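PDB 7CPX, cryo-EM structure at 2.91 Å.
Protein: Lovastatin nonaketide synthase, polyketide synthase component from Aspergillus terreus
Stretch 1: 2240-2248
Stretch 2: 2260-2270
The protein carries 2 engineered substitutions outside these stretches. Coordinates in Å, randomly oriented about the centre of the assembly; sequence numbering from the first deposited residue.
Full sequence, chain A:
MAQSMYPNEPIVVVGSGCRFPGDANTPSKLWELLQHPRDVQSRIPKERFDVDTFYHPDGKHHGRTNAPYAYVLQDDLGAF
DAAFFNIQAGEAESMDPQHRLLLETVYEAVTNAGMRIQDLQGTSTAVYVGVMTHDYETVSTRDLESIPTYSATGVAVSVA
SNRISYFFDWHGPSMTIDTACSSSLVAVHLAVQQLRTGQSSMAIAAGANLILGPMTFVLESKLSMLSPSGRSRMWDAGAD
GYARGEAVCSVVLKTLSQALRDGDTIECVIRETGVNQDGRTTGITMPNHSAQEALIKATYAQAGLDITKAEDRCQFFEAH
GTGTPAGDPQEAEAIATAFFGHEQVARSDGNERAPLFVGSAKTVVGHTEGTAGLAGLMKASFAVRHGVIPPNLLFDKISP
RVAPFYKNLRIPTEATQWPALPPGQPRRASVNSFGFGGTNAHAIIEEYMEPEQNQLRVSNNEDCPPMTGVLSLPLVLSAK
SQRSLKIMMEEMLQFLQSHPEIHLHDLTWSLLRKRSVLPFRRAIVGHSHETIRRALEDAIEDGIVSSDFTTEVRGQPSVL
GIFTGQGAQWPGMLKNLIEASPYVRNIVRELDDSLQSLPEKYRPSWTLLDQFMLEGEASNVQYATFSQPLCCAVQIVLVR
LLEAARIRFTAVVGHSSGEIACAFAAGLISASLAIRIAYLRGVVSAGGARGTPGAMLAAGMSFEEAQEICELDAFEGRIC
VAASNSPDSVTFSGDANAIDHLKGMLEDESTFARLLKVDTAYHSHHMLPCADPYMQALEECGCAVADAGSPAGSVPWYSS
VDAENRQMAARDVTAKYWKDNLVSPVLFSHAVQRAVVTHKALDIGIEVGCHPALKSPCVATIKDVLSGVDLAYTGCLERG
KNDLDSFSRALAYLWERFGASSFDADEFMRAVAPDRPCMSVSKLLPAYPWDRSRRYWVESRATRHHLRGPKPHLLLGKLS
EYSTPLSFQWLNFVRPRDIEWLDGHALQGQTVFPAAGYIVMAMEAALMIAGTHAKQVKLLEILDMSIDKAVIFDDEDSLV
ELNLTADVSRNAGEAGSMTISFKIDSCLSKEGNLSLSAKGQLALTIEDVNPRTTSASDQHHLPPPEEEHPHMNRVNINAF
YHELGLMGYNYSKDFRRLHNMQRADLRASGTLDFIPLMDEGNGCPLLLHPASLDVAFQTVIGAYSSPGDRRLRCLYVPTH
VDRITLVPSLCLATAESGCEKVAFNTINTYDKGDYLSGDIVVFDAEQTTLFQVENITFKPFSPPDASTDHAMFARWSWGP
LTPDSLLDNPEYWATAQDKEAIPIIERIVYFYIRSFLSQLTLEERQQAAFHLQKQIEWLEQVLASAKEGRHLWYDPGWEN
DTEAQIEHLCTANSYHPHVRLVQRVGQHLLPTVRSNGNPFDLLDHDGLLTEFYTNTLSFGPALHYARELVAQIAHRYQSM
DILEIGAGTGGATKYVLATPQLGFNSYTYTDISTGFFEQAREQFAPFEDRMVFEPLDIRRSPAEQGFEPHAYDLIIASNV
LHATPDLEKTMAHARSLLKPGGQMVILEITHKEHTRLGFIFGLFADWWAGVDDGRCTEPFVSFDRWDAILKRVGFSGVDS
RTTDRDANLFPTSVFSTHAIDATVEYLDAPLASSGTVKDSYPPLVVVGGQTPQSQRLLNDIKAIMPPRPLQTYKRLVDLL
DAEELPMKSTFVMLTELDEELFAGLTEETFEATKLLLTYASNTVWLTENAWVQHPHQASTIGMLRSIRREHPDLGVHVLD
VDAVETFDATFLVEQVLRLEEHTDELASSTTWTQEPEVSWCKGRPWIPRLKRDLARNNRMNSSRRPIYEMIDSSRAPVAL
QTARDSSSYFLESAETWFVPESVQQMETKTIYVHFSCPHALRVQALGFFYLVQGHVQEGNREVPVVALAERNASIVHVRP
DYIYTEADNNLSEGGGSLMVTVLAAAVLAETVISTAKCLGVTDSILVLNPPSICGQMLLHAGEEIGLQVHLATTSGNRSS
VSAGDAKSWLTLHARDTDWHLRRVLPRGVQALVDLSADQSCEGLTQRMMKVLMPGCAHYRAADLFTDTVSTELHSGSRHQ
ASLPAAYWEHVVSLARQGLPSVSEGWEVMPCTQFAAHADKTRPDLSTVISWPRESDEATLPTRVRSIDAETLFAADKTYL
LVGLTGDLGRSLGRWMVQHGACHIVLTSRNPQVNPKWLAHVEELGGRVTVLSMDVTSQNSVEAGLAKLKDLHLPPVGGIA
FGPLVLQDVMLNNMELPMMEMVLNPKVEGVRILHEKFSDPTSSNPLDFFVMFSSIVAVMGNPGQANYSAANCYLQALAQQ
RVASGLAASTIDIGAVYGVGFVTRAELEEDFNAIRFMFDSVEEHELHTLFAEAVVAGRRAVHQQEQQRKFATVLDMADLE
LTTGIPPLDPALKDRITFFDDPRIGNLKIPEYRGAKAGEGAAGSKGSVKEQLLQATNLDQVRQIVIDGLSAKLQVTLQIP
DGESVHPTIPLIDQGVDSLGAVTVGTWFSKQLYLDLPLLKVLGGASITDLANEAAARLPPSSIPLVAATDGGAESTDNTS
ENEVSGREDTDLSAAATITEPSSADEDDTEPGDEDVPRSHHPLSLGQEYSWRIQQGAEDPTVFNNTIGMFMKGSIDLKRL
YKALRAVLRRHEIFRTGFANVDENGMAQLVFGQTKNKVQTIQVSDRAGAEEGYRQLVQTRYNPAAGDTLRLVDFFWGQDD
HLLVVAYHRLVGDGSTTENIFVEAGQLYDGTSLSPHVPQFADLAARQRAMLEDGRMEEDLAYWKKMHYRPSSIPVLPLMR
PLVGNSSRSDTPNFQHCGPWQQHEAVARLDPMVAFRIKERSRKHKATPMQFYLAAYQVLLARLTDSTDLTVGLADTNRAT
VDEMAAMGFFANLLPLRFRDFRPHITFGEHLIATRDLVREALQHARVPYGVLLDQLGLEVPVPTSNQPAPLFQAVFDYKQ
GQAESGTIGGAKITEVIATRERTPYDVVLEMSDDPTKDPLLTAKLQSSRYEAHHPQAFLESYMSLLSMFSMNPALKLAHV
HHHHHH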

# COMPACT_ATOMS: atom_id res chain seq x y z
N ALA A 2240 -2.95 53.47 -33.29
CA ALA A 2240 -2.85 53.42 -31.83
C ALA A 2240 -1.86 54.51 -31.43
O ALA A 2240 -0.66 54.27 -31.31
CB ALA A 2240 -2.41 52.05 -31.35
N PHE A 2241 -2.38 55.71 -31.23
CA PHE A 2241 -1.56 56.90 -31.01
C PHE A 2241 -1.19 56.98 -29.53
O PHE A 2241 -2.03 57.31 -28.69
CB PHE A 2241 -2.32 58.15 -31.45
CG PHE A 2241 -1.52 59.40 -31.37
CD1 PHE A 2241 -1.49 60.14 -30.20
CD2 PHE A 2241 -0.80 59.86 -32.46
CE1 PHE A 2241 -0.74 61.30 -30.12
CE2 PHE A 2241 -0.06 61.02 -32.39
CZ PHE A 2241 -0.04 61.74 -31.22
N GLY A 2242 0.07 56.68 -29.21
CA GLY A 2242 0.54 56.76 -27.85
C GLY A 2242 1.95 57.32 -27.67
O GLY A 2242 2.67 56.90 -26.76
N PRO A 2243 2.38 58.25 -28.52
CA PRO A 2243 3.67 58.91 -28.28
C PRO A 2243 3.63 59.67 -26.96
O PRO A 2243 2.61 60.26 -26.59
CB PRO A 2243 3.82 59.85 -29.47
CG PRO A 2243 2.43 60.16 -29.87
CD PRO A 2243 1.64 58.92 -29.61
N LEU A 2244 4.75 59.65 -26.25
CA LEU A 2244 4.79 60.19 -24.89
C LEU A 2244 6.11 60.90 -24.63
O LEU A 2244 7.18 60.37 -24.94
CB LEU A 2244 4.59 59.07 -23.86
CG LEU A 2244 4.64 59.51 -22.40
CD1 LEU A 2244 3.54 60.51 -22.12
CD2 LEU A 2244 4.54 58.31 -21.48
N VAL A 2245 6.01 62.10 -24.07
CA VAL A 2245 7.14 62.80 -23.47
C VAL A 2245 6.66 63.41 -22.16
O VAL A 2245 5.60 64.04 -22.13
CB VAL A 2245 7.72 63.88 -24.40
CG1 VAL A 2245 8.94 64.51 -23.76
CG2 VAL A 2245 8.05 63.29 -25.75
N LEU A 2246 7.42 63.21 -21.09
CA LEU A 2246 7.00 63.59 -19.75
C LEU A 2246 7.93 64.65 -19.18
O LEU A 2246 9.15 64.57 -19.35
CB LEU A 2246 6.95 62.37 -18.82
CG LEU A 2246 5.86 61.35 -19.12
CD1 LEU A 2246 6.00 60.14 -18.22
CD2 LEU A 2246 4.48 61.98 -18.96
N GLN A 2247 7.34 65.63 -18.50
CA GLN A 2247 8.08 66.66 -17.77
C GLN A 2247 7.32 66.92 -16.48
O GLN A 2247 6.40 67.74 -16.44
CB GLN A 2247 8.22 67.93 -18.61
CG GLN A 2247 9.24 67.82 -19.73
CD GLN A 2247 10.66 67.67 -19.21
OE1 GLN A 2247 10.91 67.82 -18.02
NE2 GLN A 2247 11.59 67.38 -20.11
N ASP A 2248 7.71 66.22 -15.42
CA ASP A 2248 7.06 66.33 -14.12
C ASP A 2248 7.49 67.64 -13.48
O ASP A 2248 8.50 67.71 -12.77
CB ASP A 2248 7.40 65.14 -13.24
CG ASP A 2248 7.00 63.82 -13.87
OD1 ASP A 2248 6.04 63.81 -14.67
OD2 ASP A 2248 7.66 62.80 -13.57
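Stretch 2 (2260-2270) EMVLNPKVEGV

Stretch 2 is a segment of a longer helix that lies along an extended chain, and the two run in opposite directions: the CA atoms nearest each other pair F2241 with V2270 (7.4 Å), P2243 with P2265 (6.0 Å) and V2245 with V2262 (5.0 Å), so the backbones draw closer toward the C-terminal part of stretch 1. Stretch 1 leaves a strand after F2241 and, beyond G2242, continues from P2243 with largely extended backbone angles. Side chains along it therefore alternate, with F2241, P2243, V2245 and Q2247 directed toward the helix and L2244 and L2246 away from it. The helix is kinked at P2265, whose ring nitrogen carries no hydrogen to donate to the preceding turn, and again at E2268, whose N also lacks such a bond. Together the two stretches bury 587 Å².

F2241 has the largest covered area, 94 Å². With chi1 in t, its ring reaches the last turn of the stretch. CG1 of V2270 lies over one face, 3.3 Å from the ring centroid and 20° off the ring normal, a CH-pi contact. At the ring edge, CZ of F2241 is 3.0 Å from O of P2265; the same CZ lies 3.1 Å from O of K2266, which also accepts the backbone bond from N of V2270 (2.9 Å). G2269 gives the ring its room: F2241 CE2 comes within 3.4 Å of G2269 C, and a CB at this position would clash with the ring's CZ.

V2245, with 87 Å² covered, anchors the other end. Its CG1 packs against CG of M2261 at 3.6 Å, and its CG2 lies 3.8 Å from CG of P2265 while also approaching O of M2261 at 3.9 Å. Its carbonyl O lies 3.1 Å from CG1 of V2262, bringing main chain against side chain where the backbones are closest.

K2266, covered over 66 Å², spans the middle through the aliphatic part of its side chain. Its CE is 3.1 Å from O of P2243 and 4.2 Å from CD1 of L2244, whose end comes nearer the helix although its CA-to-CB bond points away; the K2266 amine is hydrogen-bonded elsewhere in the structure. Beside it, P2243 CG approaches O of P2265 at 3.2 Å. The contact is thus predominantly one of packing. Its sole hydrogen bond across the stretches is weak, from NE2 of Q2247 to SD of M2261 (3.4 Å, N-H...S angle 165°).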

# COMPACT_ATOMS: atom_id res chain seq x y z
N GLU A 2260 5.57 72.63 -25.06
CA GLU A 2260 5.65 72.19 -26.45
C GLU A 2260 6.20 70.77 -26.54
O GLU A 2260 5.69 69.95 -27.31
CB GLU A 2260 6.50 73.15 -27.26
CG GLU A 2260 5.90 74.54 -27.41
CD GLU A 2260 6.77 75.47 -28.23
OE1 GLU A 2260 7.94 75.11 -28.50
OE2 GLU A 2260 6.28 76.55 -28.61
N MET A 2261 7.23 70.47 -25.75
CA MET A 2261 7.85 69.15 -25.80
C MET A 2261 6.84 68.06 -25.52
O MET A 2261 6.86 67.00 -26.16
CB MET A 2261 9.00 69.09 -24.79
CG MET A 2261 9.86 67.85 -24.88
SD MET A 2261 10.87 67.60 -23.40
CE MET A 2261 11.66 69.20 -23.25
N VAL A 2262 5.95 68.28 -24.56
CA VAL A 2262 4.97 67.25 -24.21
C VAL A 2262 3.74 67.31 -25.11
O VAL A 2262 3.10 66.28 -25.34
CB VAL A 2262 4.57 67.37 -22.74
CG1 VAL A 2262 3.53 66.32 -22.39
CG2 VAL A 2262 5.79 67.25 -21.84
N LEU A 2263 3.39 68.48 -25.64
CA LEU A 2263 2.18 68.61 -26.45
C LEU A 2263 2.42 68.12 -27.87
O LEU A 2263 1.73 67.22 -28.36
CB LEU A 2263 1.70 70.06 -26.47
CG LEU A 2263 0.62 70.44 -25.47
CD1 LEU A 2263 1.04 70.14 -24.05
CD2 LEU A 2263 0.29 71.91 -25.61
N ASN A 2264 3.40 68.71 -28.56
CA ASN A 2264 3.58 68.45 -29.98
C ASN A 2264 3.60 66.96 -30.30
O ASN A 2264 2.86 66.54 -31.20
CB ASN A 2264 4.86 69.14 -30.47
CG ASN A 2264 4.88 70.62 -30.14
OD1 ASN A 2264 4.15 71.08 -29.26
ND2 ASN A 2264 5.72 71.37 -30.83
N PRO A 2265 4.35 66.11 -29.59
CA PRO A 2265 4.24 64.67 -29.85
C PRO A 2265 2.82 64.16 -29.74
O PRO A 2265 2.40 63.32 -30.54
CB PRO A 2265 5.16 64.05 -28.79
CG PRO A 2265 6.06 65.14 -28.36
CD PRO A 2265 5.26 66.40 -28.47
N LYS A 2266 2.07 64.66 -28.76
CA LYS A 2266 0.66 64.30 -28.64
C LYS A 2266 -0.21 65.18 -29.53
O LYS A 2266 -0.85 64.68 -30.47
CB LYS A 2266 0.21 64.44 -27.18
CG LYS A 2266 0.87 63.46 -26.22
CD LYS A 2266 -0.03 62.26 -25.94
CE LYS A 2266 0.44 61.50 -24.71
NZ LYS A 2266 -0.39 60.29 -24.45
N VAL A 2267 -0.23 66.48 -29.27
CA VAL A 2267 -1.16 67.39 -29.94
C VAL A 2267 -0.88 67.43 -31.43
O VAL A 2267 -1.76 67.14 -32.25
CB VAL A 2267 -1.08 68.79 -29.31
CG1 VAL A 2267 -1.97 69.76 -30.07
CG2 VAL A 2267 -1.46 68.73 -27.84
N GLU A 2268 0.33 67.84 -31.81
CA GLU A 2268 0.64 67.97 -33.22
C GLU A 2268 0.60 66.61 -33.92
O GLU A 2268 0.24 66.54 -35.09
CB GLU A 2268 2.01 68.62 -33.40
CG GLU A 2268 2.41 68.86 -34.85
CD GLU A 2268 1.46 69.78 -35.58
OE1 GLU A 2268 0.64 70.45 -34.91
OE2 GLU A 2268 1.53 69.84 -36.83
N GLY A 2269 0.96 65.54 -33.21
CA GLY A 2269 0.88 64.22 -33.81
C GLY A 2269 -0.55 63.84 -34.17
O GLY A 2269 -0.82 63.39 -35.29
N VAL A 2270 -1.48 64.03 -33.24
CA VAL A 2270 -2.87 63.71 -33.53
C VAL A 2270 -3.40 64.64 -34.62
O VAL A 2270 -4.19 64.22 -35.47
CB VAL A 2270 -3.75 63.77 -32.26
CG1 VAL A 2270 -3.29 62.75 -31.26
CG2 VAL A 2270 -3.74 65.17 -31.64